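Local atomic coordinates of insecticidal crystal protein Cry7Cal (Bacillus thuringiensis, PDB entry 5ZI1), a protein that acts as a three-domain delta-endotoxin against the locust Locusta migratoria manilensis, probably by binding gut receptors and forming pores in the cell membrane. Residues 420-425 against 456-461; 461-466 against 514-519; 521-526 against 564-569; 537-542 against 575-580. All blocks are in the same frame, centred on the assembly; numbering follows the deposited sequence.

Contact 1: 420-425 against 456-461; sequences PIYGDL and SVRPDN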
loop_
_atom_site.group_PDB
_atom_site.type_symbol
_atom_site.label_atom_id
_atom_site.label_comp_id
_atom_site.label_asym_id
_atom_site.label_seq_id
_atom_site.Cartn_x
_atom_site.Cartn_y
_atom_site.Cartn_z
ATOM N N PRO A 420 -3.384 -10.911 21.507
ATOM C CA PRO A 420 -2.949 -10.433 20.191
ATOM C C PRO A 420 -1.541 -10.890 19.849
ATOM O O PRO A 420 -0.723 -11.170 20.726
ATOM C CB PRO A 420 -3.027 -8.910 20.328
ATOM C CG PRO A 420 -4.089 -8.692 21.370
ATOM C CD PRO A 420 -3.853 -9.807 22.361
ATOM N N ILE A 421 -1.269 -10.956 18.547
ATOM C CA ILE A 421 -0.030 -11.501 17.999
ATOM C C ILE A 421 0.626 -10.435 17.128
ATOM O O ILE A 421 0.028 -9.968 16.150
ATOM C CB ILE A 421 -0.284 -12.786 17.187
ATOM C CG1 ILE A 421 -1.103 -13.792 18.001
ATOM C CG2 ILE A 421 1.030 -13.400 16.696
ATOM C CD1 ILE A 421 -1.583 -14.986 17.205
ATOM N N TYR A 422 1.854 -10.065 17.484
ATOM C CA TYR A 422 2.697 -9.188 16.679
ATOM C C TYR A 422 2.787 -9.671 15.236
ATOM O O TYR A 422 3.161 -10.819 14.977
ATOM C CB TYR A 422 4.095 -9.149 17.303
ATOM C CG TYR A 422 5.130 -8.282 16.629
ATOM C CD1 TYR A 422 5.249 -6.937 16.954
ATOM C CD2 TYR A 422 6.029 -8.819 15.708
ATOM C CE1 TYR A 422 6.222 -6.140 16.361
ATOM C CE2 TYR A 422 7.010 -8.030 15.110
ATOM C CZ TYR A 422 7.100 -6.694 15.440
ATOM O OH TYR A 422 8.062 -5.901 14.856
ATOM N N GLY A 423 2.457 -8.781 14.295
ATOM C CA GLY A 423 2.612 -9.066 12.888
ATOM C C GLY A 423 1.394 -9.646 12.212
ATOM O O GLY A 423 1.391 -9.766 10.987
ATOM N N ASP A 424 0.350 -9.977 12.963
ATOM C CA ASP A 424 -0.854 -10.604 12.419
ATOM C C ASP A 424 -1.707 -9.555 11.706
ATOM O O ASP A 424 -2.404 -8.759 12.343
ATOM C CB ASP A 424 -1.626 -11.288 13.546
ATOM C CG ASP A 424 -2.827 -12.075 13.049
ATOM O OD1 ASP A 424 -2.985 -12.227 11.812
ATOM O OD2 ASP A 424 -3.608 -12.553 13.900
ATOM N N LEU A 425 -1.677 -9.561 10.367
ATOM C CA LEU A 425 -2.544 -8.658 9.603
ATOM C C LEU A 425 -4.011 -9.002 9.717
ATOM O O LEU A 425 -4.847 -8.119 9.530
ATOM C CB LEU A 425 -2.190 -8.631 8.122
ATOM C CG LEU A 425 -0.721 -8.346 7.935
ATOM C CD1 LEU A 425 -0.012 -9.576 7.332
ATOM C CD2 LEU A 425 -0.563 -7.060 7.136
ATOM N N SER A 456 2.469 -5.811 6.225
ATOM C CA SER A 456 3.127 -6.811 5.391
ATOM C C SER A 456 4.623 -6.562 5.284
ATOM O O SER A 456 5.384 -7.497 5.000
ATOM C CB SER A 456 2.514 -6.833 3.989
ATOM O OG SER A 456 2.644 -5.570 3.366
ATOM N N VAL A 457 5.070 -5.325 5.489
ATOM C CA VAL A 457 6.504 -5.075 5.522
ATOM C C VAL A 457 7.083 -5.685 6.788
ATOM O O VAL A 457 6.600 -5.423 7.898
ATOM C CB VAL A 457 6.798 -3.575 5.476
ATOM C CG1 VAL A 457 8.305 -3.360 5.294
ATOM C CG2 VAL A 457 5.971 -2.924 4.397
ATOM N N ARG A 458 8.116 -6.474 6.630
ATOM C CA ARG A 458 8.723 -7.170 7.727
ATOM C C ARG A 458 10.075 -6.547 8.053
ATOM O O ARG A 458 10.741 -6.005 7.168
ATOM C CB ARG A 458 8.863 -8.655 7.385
ATOM C CG ARG A 458 7.522 -9.315 6.989
ATOM C CD ARG A 458 6.397 -8.913 7.966
ATOM N NE ARG A 458 6.814 -9.167 9.351
ATOM C CZ ARG A 458 6.346 -8.535 10.430
ATOM N NH1 ARG A 458 6.822 -8.851 11.636
ATOM N NH2 ARG A 458 5.407 -7.596 10.313
ATOM N N PRO A 459 10.470 -6.514 9.328
ATOM C CA PRO A 459 11.689 -5.779 9.699
ATOM C C PRO A 459 12.989 -6.534 9.471
ATOM O O PRO A 459 14.054 -5.930 9.627
ATOM C CB PRO A 459 11.472 -5.472 11.186
ATOM C CG PRO A 459 10.507 -6.496 11.670
ATOM C CD PRO A 459 9.609 -6.796 10.490
ATOM N N ASP A 460 12.933 -7.779 8.993
ATOM C CA ASP A 460 14.143 -8.589 8.911
ATOM C C ASP A 460 14.733 -8.727 7.515
ATOM O O ASP A 460 15.909 -9.098 7.410
ATOM C CB ASP A 460 13.885 -10.001 9.447
ATOM C CG ASP A 460 13.684 -10.025 10.933
ATOM O OD1 ASP A 460 12.860 -10.837 11.397
ATOM O OD2 ASP A 460 14.343 -9.228 11.630
ATOM N N ASN A 461 13.994 -8.426 6.449
ATOM C CA ASN A 461 14.426 -8.786 5.090
ATOM C C ASN A 461 14.792 -10.269 5.022
ATOM O O ASN A 461 15.791 -10.670 4.424
ATOM C CB ASN A 461 15.577 -7.911 4.596
ATOM C CG ASN A 461 15.111 -6.534 4.204
ATOM O OD1 ASN A 461 13.908 -6.317 4.034
ATOM N ND2 ASN A 461 16.043 -5.589 4.071
#
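Y422 and R458 meet between the two loops and slide past each other in opposite directions, with ring atom CE2 of Y422 3.6 Å from NH1 of R458. The approach comes at the edge of the guanidinium, near its plane, while the tyrosine ring is turned 77° from that plane; neither group stacks on the other. The second amino group, NH2 of R458, stands 4.1 Å from CA of G423, and at the tip of the ring OH of Y422 lies 4.1 Å from CG of P459. At the far end L425 turns its CD2 methyl onto the chain itself, 3.4 Å from the backbone N of S456. No hydrogen bond links the two segments, so the contact is one of packing. It lies where the domains of a three-domain Cry toxin converge: 420-425 is a loop of the beta-prism middle domain, 456-461 leads from that domain toward the C-terminal one, and helix 13-26 of the helical domain brings R22 to L425 and M25 to S456. Behind the first shell, a type II turn from I421 to D424, closed by D424 N bonding to I421 O at 3.2 Å, carries Y422 and G423 at its corner; the positive phi of G423 (92°) suits this turn position. R458 is folded by bends at chi2 and chi3, and NH2 is held by V455 O. Its neighbour P459 lays CD over one guanidinium face, 3.5 Å above the plane and toward the rim. OE2 of E248 is hydrogen-bonded to the backbone N of R458, and H454 and L249 both bond to OG of S456.

Contact 2: 461-466 against 514-519; sequences NKLYPD and LSFSEP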
loop_
_atom_site.group_PDB
_atom_site.type_symbol
_atom_site.label_atom_id
_atom_site.label_comp_id
_atom_site.label_asym_id
_atom_site.label_seq_id
_atom_site.Cartn_x
_atom_site.Cartn_y
_atom_site.Cartn_z
ATOM N N ASN A 461 13.994 -8.426 6.449
ATOM C CA ASN A 461 14.426 -8.786 5.090
ATOM C C ASN A 461 14.792 -10.269 5.022
ATOM O O ASN A 461 15.791 -10.670 4.424
ATOM C CB ASN A 461 15.577 -7.911 4.596
ATOM C CG ASN A 461 15.111 -6.534 4.204
ATOM O OD1 ASN A 461 13.908 -6.317 4.034
ATOM N ND2 ASN A 461 16.043 -5.589 4.071
ATOM N N LYS A 462 13.944 -11.088 5.629
ATOM C CA LYS A 462 14.148 -12.527 5.642
ATOM C C LYS A 462 14.054 -13.106 4.234
ATOM O O LYS A 462 13.143 -12.766 3.470
ATOM C CB LYS A 462 13.117 -13.185 6.558
ATOM C CG LYS A 462 13.250 -14.693 6.670
ATOM C CD LYS A 462 12.263 -15.287 7.669
ATOM C CE LYS A 462 12.471 -16.790 7.790
ATOM N NZ LYS A 462 11.282 -17.483 8.353
ATOM N N LEU A 463 15.000 -13.980 3.886
ATOM C CA LEU A 463 14.870 -14.810 2.697
ATOM C C LEU A 463 14.096 -16.059 3.077
ATOM O O LEU A 463 14.365 -16.671 4.118
ATOM C CB LEU A 463 16.225 -15.202 2.120
ATOM C CG LEU A 463 17.101 -14.064 1.615
ATOM C CD1 LEU A 463 18.271 -14.639 0.844
ATOM C CD2 LEU A 463 16.303 -13.073 0.774
ATOM N N TYR A 464 13.120 -16.421 2.252
ATOM C CA TYR A 464 12.361 -17.630 2.505
ATOM C C TYR A 464 12.851 -18.706 1.553
ATOM O O TYR A 464 12.613 -18.604 0.337
ATOM C CB TYR A 464 10.860 -17.395 2.332
ATOM C CG TYR A 464 10.319 -16.309 3.238
ATOM C CD1 TYR A 464 10.348 -14.985 2.840
ATOM C CD2 TYR A 464 9.809 -16.605 4.509
ATOM C CE1 TYR A 464 9.879 -13.976 3.657
ATOM C CE2 TYR A 464 9.333 -15.591 5.350
ATOM C CZ TYR A 464 9.376 -14.280 4.910
ATOM O OH TYR A 464 8.920 -13.246 5.685
ATOM N N PRO A 465 13.564 -19.719 2.032
ATOM C CA PRO A 465 13.700 -20.937 1.235
ATOM C C PRO A 465 12.309 -21.496 0.971
ATOM O O PRO A 465 11.370 -21.267 1.744
ATOM C CB PRO A 465 14.538 -21.859 2.130
ATOM C CG PRO A 465 14.301 -21.346 3.517
ATOM C CD PRO A 465 14.129 -19.869 3.386
ATOM N N ASP A 466 12.175 -22.198 -0.149
ATOM C CA ASP A 466 10.916 -22.765 -0.629
ATOM C C ASP A 466 9.920 -21.717 -1.099
ATOM O O ASP A 466 8.758 -22.063 -1.380
ATOM C CB ASP A 466 10.234 -23.639 0.426
ATOM C CG ASP A 466 11.162 -24.666 1.018
ATOM O OD1 ASP A 466 12.364 -24.700 0.657
ATOM O OD2 ASP A 466 10.675 -25.465 1.844
ATOM N N LEU A 514 20.303 -8.735 4.542
ATOM C CA LEU A 514 19.367 -9.843 4.451
ATOM C C LEU A 514 19.499 -10.722 5.687
ATOM O O LEU A 514 20.531 -10.724 6.355
ATOM C CB LEU A 514 19.608 -10.674 3.175
ATOM C CG LEU A 514 19.456 -10.043 1.781
ATOM C CD1 LEU A 514 18.086 -9.384 1.565
ATOM C CD2 LEU A 514 20.546 -9.035 1.524
ATOM N N SER A 515 18.431 -11.459 5.996
ATOM C CA SER A 515 18.386 -12.369 7.133
ATOM C C SER A 515 18.115 -13.766 6.608
ATOM O O SER A 515 17.109 -13.981 5.928
ATOM C CB SER A 515 17.294 -11.989 8.144
ATOM O OG SER A 515 17.543 -10.742 8.757
ATOM N N PHE A 516 18.993 -14.707 6.944
ATOM C CA PHE A 516 18.756 -16.114 6.662
ATOM C C PHE A 516 19.455 -16.941 7.732
ATOM O O PHE A 516 20.386 -16.469 8.390
ATOM C CB PHE A 516 19.242 -16.499 5.255
ATOM C CG PHE A 516 20.496 -15.794 4.838
ATOM C CD1 PHE A 516 21.739 -16.318 5.154
ATOM C CD2 PHE A 516 20.431 -14.610 4.127
ATOM C CE1 PHE A 516 22.903 -15.669 4.764
ATOM C CE2 PHE A 516 21.582 -13.944 3.736
ATOM C CZ PHE A 516 22.825 -14.474 4.052
ATOM N N SER A 517 18.980 -18.178 7.915
ATOM C CA SER A 517 19.600 -19.094 8.877
ATOM C C SER A 517 20.822 -19.761 8.253
ATOM O O SER A 517 21.964 -19.489 8.637
ATOM C CB SER A 517 18.589 -20.154 9.340
ATOM O OG SER A 517 17.444 -19.577 9.950
ATOM N N GLU A 518 20.586 -20.631 7.281
ATOM C CA GLU A 518 21.588 -21.373 6.537
ATOM C C GLU A 518 22.016 -20.602 5.293
ATOM O O GLU A 518 21.335 -19.665 4.863
ATOM C CB GLU A 518 21.025 -22.744 6.136
ATOM C CG GLU A 518 20.147 -23.378 7.188
ATOM C CD GLU A 518 20.815 -24.576 7.843
ATOM O OE1 GLU A 518 20.318 -25.045 8.888
ATOM O OE2 GLU A 518 21.839 -25.073 7.324
ATOM N N PRO A 519 23.174 -20.939 4.716
ATOM C CA PRO A 519 23.503 -20.452 3.372
ATOM C C PRO A 519 22.373 -20.733 2.392
ATOM O O PRO A 519 21.723 -21.781 2.445
ATOM C CB PRO A 519 24.767 -21.237 3.021
ATOM C CG PRO A 519 25.442 -21.403 4.342
ATOM C CD PRO A 519 24.322 -21.618 5.342
#
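L463 divides its two methyls between neighbours on the facing segment, CD1 to F516 and CD2 to L514. CD1 of L463 lies 3.9 Å from CD2 of the F516 ring, which it meets obliquely, the two side chains running side by side and pointing the same way. F516 has its CG lodged between the backbone N and the carbonyl carbon (chi1 36°), a crowded position that sets the ring beside L463. Toward L514 the axes instead cross obliquely, with CD2 of L463 4.2 Å from CD1 of L514. That same CD1 of L514 also reaches CB of N461, 4.2 Å away. This apolar group extends into the core of the C-terminal beta-sandwich domain, where I471 and F597 meet both leucines and A572 touches L463 and F516. The segment 461-466 lies against the sandwich just before its strand 468-472, joined to it by a single bridge between K462 and S515. Two bonds form the bridge: S515 N to N461 O, 3.2 Å, with the donor 57° out of the carbonyl plane, and L463 N to S515 O, 2.9 Å, nearly along the C=O axis. S515 O also receives a CA-H contact from K462 CA at 3.3 Å. The lysine side chain leaves this side in an extended form, its CG lying over one face of the Y464 ring, 4.2 Å above the plane and toward the rim. Buried N461 has both ends of its amide bonded, OD1 to K475 NZ and ND2 to R513 O, while OG of S515 bonds to D460 O.

Contact 3: 521-526 against 564-569; sequences KIKVRV and MGNDYA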
loop_
_atom_site.group_PDB
_atom_site.type_symbol
_atom_site.label_atom_id
_atom_site.label_comp_id
_atom_site.label_asym_id
_atom_site.label_seq_id
_atom_site.Cartn_x
_atom_site.Cartn_y
_atom_site.Cartn_z
ATOM N N LYS A 521 20.990 -20.834 -1.597
ATOM C CA LYS A 521 21.302 -21.000 -3.012
ATOM C C LYS A 521 20.226 -20.268 -3.811
ATOM O O LYS A 521 19.072 -20.714 -3.866
ATOM C CB LYS A 521 21.371 -22.486 -3.373
ATOM N N ILE A 522 20.606 -19.153 -4.438
ATOM C CA ILE A 522 19.653 -18.166 -4.934
ATOM C C ILE A 522 19.836 -17.901 -6.431
ATOM O O ILE A 522 20.903 -18.105 -7.010
ATOM C CB ILE A 522 19.764 -16.832 -4.166
ATOM C CG1 ILE A 522 21.227 -16.325 -4.229
ATOM C CG2 ILE A 522 19.191 -16.975 -2.720
ATOM C CD1 ILE A 522 21.443 -14.909 -3.680
ATOM N N LYS A 523 18.753 -17.424 -7.038
ATOM C CA LYS A 523 18.792 -16.595 -8.233
ATOM C C LYS A 523 18.199 -15.257 -7.808
ATOM O O LYS A 523 17.247 -15.234 -7.017
ATOM C CB LYS A 523 17.967 -17.229 -9.350
ATOM C CG LYS A 523 18.751 -18.111 -10.269
ATOM C CD LYS A 523 18.044 -18.287 -11.591
ATOM C CE LYS A 523 16.863 -19.221 -11.405
ATOM N NZ LYS A 523 16.318 -19.583 -12.738
ATOM N N VAL A 524 18.759 -14.157 -8.301
ATOM C CA VAL A 524 18.217 -12.826 -8.057
ATOM C C VAL A 524 17.565 -12.326 -9.340
ATOM O O VAL A 524 18.236 -12.144 -10.362
ATOM C CB VAL A 524 19.307 -11.858 -7.572
ATOM C CG1 VAL A 524 18.799 -10.420 -7.524
ATOM C CG2 VAL A 524 19.797 -12.268 -6.200
ATOM N N ARG A 525 16.260 -12.093 -9.284
ATOM C CA ARG A 525 15.505 -11.531 -10.392
ATOM C C ARG A 525 15.077 -10.121 -10.014
ATOM O O ARG A 525 14.336 -9.929 -9.044
ATOM C CB ARG A 525 14.295 -12.400 -10.713
ATOM C CG ARG A 525 13.526 -11.981 -11.954
ATOM C CD ARG A 525 12.518 -13.047 -12.312
ATOM N NE ARG A 525 11.452 -13.132 -11.332
ATOM C CZ ARG A 525 10.519 -14.083 -11.306
ATOM N NH1 ARG A 525 10.525 -15.050 -12.202
ATOM N NH2 ARG A 525 9.570 -14.069 -10.381
ATOM N N VAL A 526 15.562 -9.147 -10.760
ATOM C CA VAL A 526 15.181 -7.756 -10.582
ATOM C C VAL A 526 14.011 -7.429 -11.504
ATOM O O VAL A 526 14.003 -7.806 -12.683
ATOM C CB VAL A 526 16.373 -6.836 -10.862
ATOM C CG1 VAL A 526 15.936 -5.395 -10.800
ATOM C CG2 VAL A 526 17.495 -7.130 -9.877
ATOM N N MET A 564 19.705 -12.766 -12.544
ATOM C CA MET A 564 21.121 -12.970 -12.291
ATOM C C MET A 564 21.297 -14.284 -11.553
ATOM O O MET A 564 20.588 -14.550 -10.577
ATOM C CB MET A 564 21.708 -11.809 -11.499
ATOM C CG MET A 564 21.794 -10.532 -12.286
ATOM S SD MET A 564 22.071 -9.100 -11.244
ATOM C CE MET A 564 20.493 -9.096 -10.408
ATOM N N GLY A 565 22.241 -15.093 -12.009
ATOM C CA GLY A 565 22.404 -16.433 -11.500
ATOM C C GLY A 565 21.897 -17.518 -12.417
ATOM O O GLY A 565 21.707 -18.647 -11.960
ATOM N N ASN A 566 21.658 -17.212 -13.694
ATOM C CA ASN A 566 21.312 -18.253 -14.648
ATOM C C ASN A 566 22.540 -19.048 -15.079
ATOM O O ASN A 566 22.430 -20.251 -15.346
ATOM C CB ASN A 566 20.611 -17.643 -15.865
ATOM C CG ASN A 566 19.127 -17.404 -15.631
ATOM O OD1 ASN A 566 18.493 -18.091 -14.825
ATOM N ND2 ASN A 566 18.559 -16.445 -16.356
ATOM N N ASP A 567 23.712 -18.405 -15.145
ATOM C CA ASP A 567 24.944 -19.139 -15.438
ATOM C C ASP A 567 25.295 -20.086 -14.287
ATOM O O ASP A 567 25.406 -21.302 -14.482
ATOM C CB ASP A 567 26.097 -18.164 -15.729
ATOM C CG ASP A 567 25.813 -17.243 -16.926
ATOM O OD1 ASP A 567 24.864 -17.520 -17.696
ATOM O OD2 ASP A 567 26.553 -16.246 -17.117
ATOM N N TYR A 568 25.464 -19.551 -13.073
ATOM C CA TYR A 568 25.687 -20.385 -11.894
ATOM C C TYR A 568 24.970 -19.787 -10.696
ATOM O O TYR A 568 25.126 -18.597 -10.405
ATOM C CB TYR A 568 27.183 -20.544 -11.563
ATOM C CG TYR A 568 28.052 -20.941 -12.739
ATOM C CD1 TYR A 568 28.276 -22.278 -13.045
ATOM C CD2 TYR A 568 28.659 -19.982 -13.535
ATOM C CE1 TYR A 568 29.074 -22.652 -14.124
ATOM C CE2 TYR A 568 29.456 -20.344 -14.612
ATOM C CZ TYR A 568 29.663 -21.683 -14.902
ATOM O OH TYR A 568 30.459 -22.049 -15.970
ATOM N N ALA A 569 24.216 -20.627 -9.988
ATOM C CA ALA A 569 23.526 -20.187 -8.787
ATOM C C ALA A 569 24.487 -19.446 -7.865
ATOM O O ALA A 569 25.674 -19.775 -7.776
ATOM C CB ALA A 569 22.904 -21.388 -8.076
#
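V524 and M564 form an antiparallel hydrogen-bonded pair, with V524 N to M564 O at 2.9 Å and M564 N to V524 O at 2.7 Å, the latter close to straight at 170°. Both side chains emerge on the same face of the sheet. M564 slants across its partner, and a bend at chi3 (-68°) places CE against two valines: it lies 3.6 Å from CG1 of V524 and equally 3.6 Å from CG2 of V526. F538 lies on V524 and M564, and M536 on V526, so the methionine-valine group belongs to the interior between the two layers of the C-terminal beta-sandwich. R525 departs from the other face of strand 521-530, forming a salt bridge with E596 and a cation-pi contact with Y241. Past M564 the partner strand 560-571 is interrupted. G565, at a phi of 104°, starts a short excursion through N566, D567 and Y568, and the chain comes back beside I522, whose O lies 3.8 Å from CA of A569. The ladder continues on both sides of the break, through backbone bonds of V526 with L562 and of I522 with G570. K523 packs over the start of this excursion: its CG is 3.4 Å from G565 O, and its CD is 3.3 Å from OD1 of N566. A bend at chi3 swings CE outward from that oxygen before the chain returns, leaving NZ of K523 3.4 Å from OD1 of N566 in a weak hydrogen bond. D567 OD2 bonds to H543 ND1.

Contact 4: 537-542 against 575-580; sequences SFSGIA and LSMLYI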
loop_
_atom_site.group_PDB
_atom_site.type_symbol
_atom_site.label_atom_id
_atom_site.label_comp_id
_atom_site.label_asym_id
_atom_site.label_seq_id
_atom_site.Cartn_x
_atom_site.Cartn_y
_atom_site.Cartn_z
ATOM N N SER A 537 24.632 -6.001 -11.688
ATOM C CA SER A 537 25.341 -6.987 -10.887
ATOM C C SER A 537 24.817 -6.958 -9.455
ATOM O O SER A 537 24.365 -5.917 -8.963
ATOM C CB SER A 537 26.849 -6.732 -10.890
ATOM O OG SER A 537 27.508 -7.617 -10.003
ATOM N N PHE A 538 24.901 -8.108 -8.782
ATOM C CA PHE A 538 24.366 -8.227 -7.435
ATOM C C PHE A 538 25.293 -9.097 -6.593
ATOM O O PHE A 538 25.924 -10.030 -7.101
ATOM C CB PHE A 538 22.940 -8.797 -7.456
ATOM C CG PHE A 538 22.173 -8.542 -6.193
ATOM C CD1 PHE A 538 21.469 -7.360 -6.020
ATOM C CD2 PHE A 538 22.161 -9.477 -5.173
ATOM C CE1 PHE A 538 20.766 -7.115 -4.854
ATOM C CE2 PHE A 538 21.461 -9.240 -4.007
ATOM C CZ PHE A 538 20.764 -8.060 -3.847
ATOM N N SER A 539 25.388 -8.766 -5.303
ATOM C CA SER A 539 26.277 -9.494 -4.407
ATOM C C SER A 539 25.970 -10.979 -4.455
ATOM O O SER A 539 24.827 -11.391 -4.660
ATOM C CB SER A 539 26.130 -8.999 -2.969
ATOM O OG SER A 539 26.671 -7.699 -2.823
ATOM N N GLY A 540 27.005 -11.788 -4.265
ATOM C CA GLY A 540 26.828 -13.221 -4.191
ATOM C C GLY A 540 26.627 -13.908 -5.518
ATOM O O GLY A 540 26.514 -15.140 -5.552
ATOM N N ILE A 541 26.550 -13.159 -6.609
ATOM C CA ILE A 541 26.370 -13.728 -7.935
ATOM C C ILE A 541 27.564 -13.338 -8.779
ATOM O O ILE A 541 27.906 -12.152 -8.876
ATOM C CB ILE A 541 25.057 -13.272 -8.580
ATOM C CG1 ILE A 541 23.908 -13.903 -7.808
ATOM C CG2 ILE A 541 25.026 -13.696 -10.052
ATOM C CD1 ILE A 541 22.618 -13.297 -8.077
ATOM N N ALA A 542 28.205 -14.347 -9.366
ATOM C CA ALA A 542 29.494 -14.148 -10.013
ATOM C C ALA A 542 29.368 -13.316 -11.284
ATOM O O ALA A 542 30.080 -12.320 -11.449
ATOM C CB ALA A 542 30.134 -15.502 -10.311
ATOM N N LEU A 575 25.138 -8.932 3.475
ATOM C CA LEU A 575 25.245 -7.539 3.051
ATOM C C LEU A 575 25.266 -7.539 1.524
ATOM O O LEU A 575 26.302 -7.807 0.910
ATOM C CB LEU A 575 26.491 -6.885 3.641
ATOM C CG LEU A 575 26.866 -5.489 3.134
ATOM C CD1 LEU A 575 25.719 -4.497 3.295
ATOM C CD2 LEU A 575 28.108 -4.954 3.802
ATOM N N SER A 576 24.123 -7.259 0.903
ATOM C CA SER A 576 23.987 -7.359 -0.544
ATOM C C SER A 576 23.925 -5.983 -1.176
ATOM O O SER A 576 23.251 -5.078 -0.665
ATOM C CB SER A 576 22.738 -8.132 -0.954
ATOM O OG SER A 576 22.844 -9.497 -0.620
ATOM N N MET A 577 24.609 -5.852 -2.307
ATOM C CA MET A 577 24.697 -4.616 -3.055
ATOM C C MET A 577 24.217 -4.873 -4.469
ATOM O O MET A 577 24.495 -5.934 -5.037
ATOM C CB MET A 577 26.129 -4.076 -3.071
ATOM C CG MET A 577 26.373 -2.970 -2.056
ATOM S SD MET A 577 27.478 -3.390 -0.701
ATOM C CE MET A 577 26.903 -5.017 -0.245
ATOM N N LEU A 578 23.461 -3.921 -5.015
ATOM C CA LEU A 578 23.137 -3.913 -6.433
ATOM C C LEU A 578 24.058 -2.914 -7.106
ATOM O O LEU A 578 24.335 -1.846 -6.552
ATOM C CB LEU A 578 21.675 -3.540 -6.699
ATOM C CG LEU A 578 21.235 -3.690 -8.169
ATOM C CD1 LEU A 578 19.884 -4.378 -8.275
ATOM C CD2 LEU A 578 21.205 -2.368 -8.904
ATOM N N TYR A 579 24.547 -3.278 -8.290
ATOM C CA TYR A 579 25.494 -2.459 -9.023
ATOM C C TYR A 579 24.981 -2.226 -10.433
ATOM O O TYR A 579 24.306 -3.076 -11.012
ATOM C CB TYR A 579 26.881 -3.120 -9.112
ATOM C CG TYR A 579 27.509 -3.507 -7.802
ATOM C CD1 TYR A 579 27.193 -4.702 -7.193
ATOM C CD2 TYR A 579 28.447 -2.690 -7.195
ATOM C CE1 TYR A 579 27.775 -5.069 -5.998
ATOM C CE2 TYR A 579 29.039 -3.046 -5.993
ATOM C CZ TYR A 579 28.699 -4.241 -5.402
ATOM O OH TYR A 579 29.279 -4.619 -4.209
ATOM N N ILE A 580 25.323 -1.066 -10.976
ATOM C CA ILE A 580 25.208 -0.775 -12.393
ATOM C C ILE A 580 26.623 -0.557 -12.887
ATOM O O ILE A 580 27.320 0.334 -12.391
ATOM C CB ILE A 580 24.346 0.464 -12.669
ATOM C CG1 ILE A 580 22.902 0.248 -12.208
ATOM C CG2 ILE A 580 24.400 0.830 -14.150
ATOM C CD1 ILE A 580 22.186 -0.855 -12.947
HETATM O O HOH W 1 29.435 -7.250 -3.423
#
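F538 has CG anti to its backbone N (chi1 -161°), which brings the ring against S576 and L578, whereas S539 has OG beside its own N (chi1 -71°), turned to the backbone N of M577. Rim atom CE2 of F538 rests 3.5 Å from CB of S576, and the side chains of F538 and L578 cross at about a right angle, with CB of L578 3.9 Å from CD1 of F538. M577 O lies over one ring face, 3.5 Å above the plane and toward the rim, and accepts S539 N at 3.0 Å. S539 OG takes over a backbone role as strand 534-538 ends: it accepts M577 N at 2.8 Å. A water bridges this hydroxyl to OH of Y579, 2.9 Å from S539 OG and 2.8 Å from Y579 OH. The regular ladder runs on at S537 and Y579, bonded N to O both ways, while beyond F538 the chain enters a type II turn to I541 with G540 at positive phi. Strand 508-513 pairs with the other edge of 575-580, strand 545-547 flanks 534-538, and F538 packs on strands 521-530 and 560-571 of the facing sheet.

The four contacts follow the chain from the middle domain into the C-terminal beta-sandwich. Contacts 1 and 2 come first, in series and sharing N461, with centres about 16 Å apart; together they trace the connection between the two domains. Contact 2 adjoins contact 3 in sequence, centres about 15 Å apart, and touches contact 4 through L514 and S576. Contacts 3 and 4 interleave, strands 521-530 and 534-538 being followed by 560-571 and 575-580, with centres about 11 Å apart. They lie in opposing sheets, and I541 and F538 pack across the interior onto V524. The centre of contact 1 lies about 27 Å from the centres of both, near the meeting of domains.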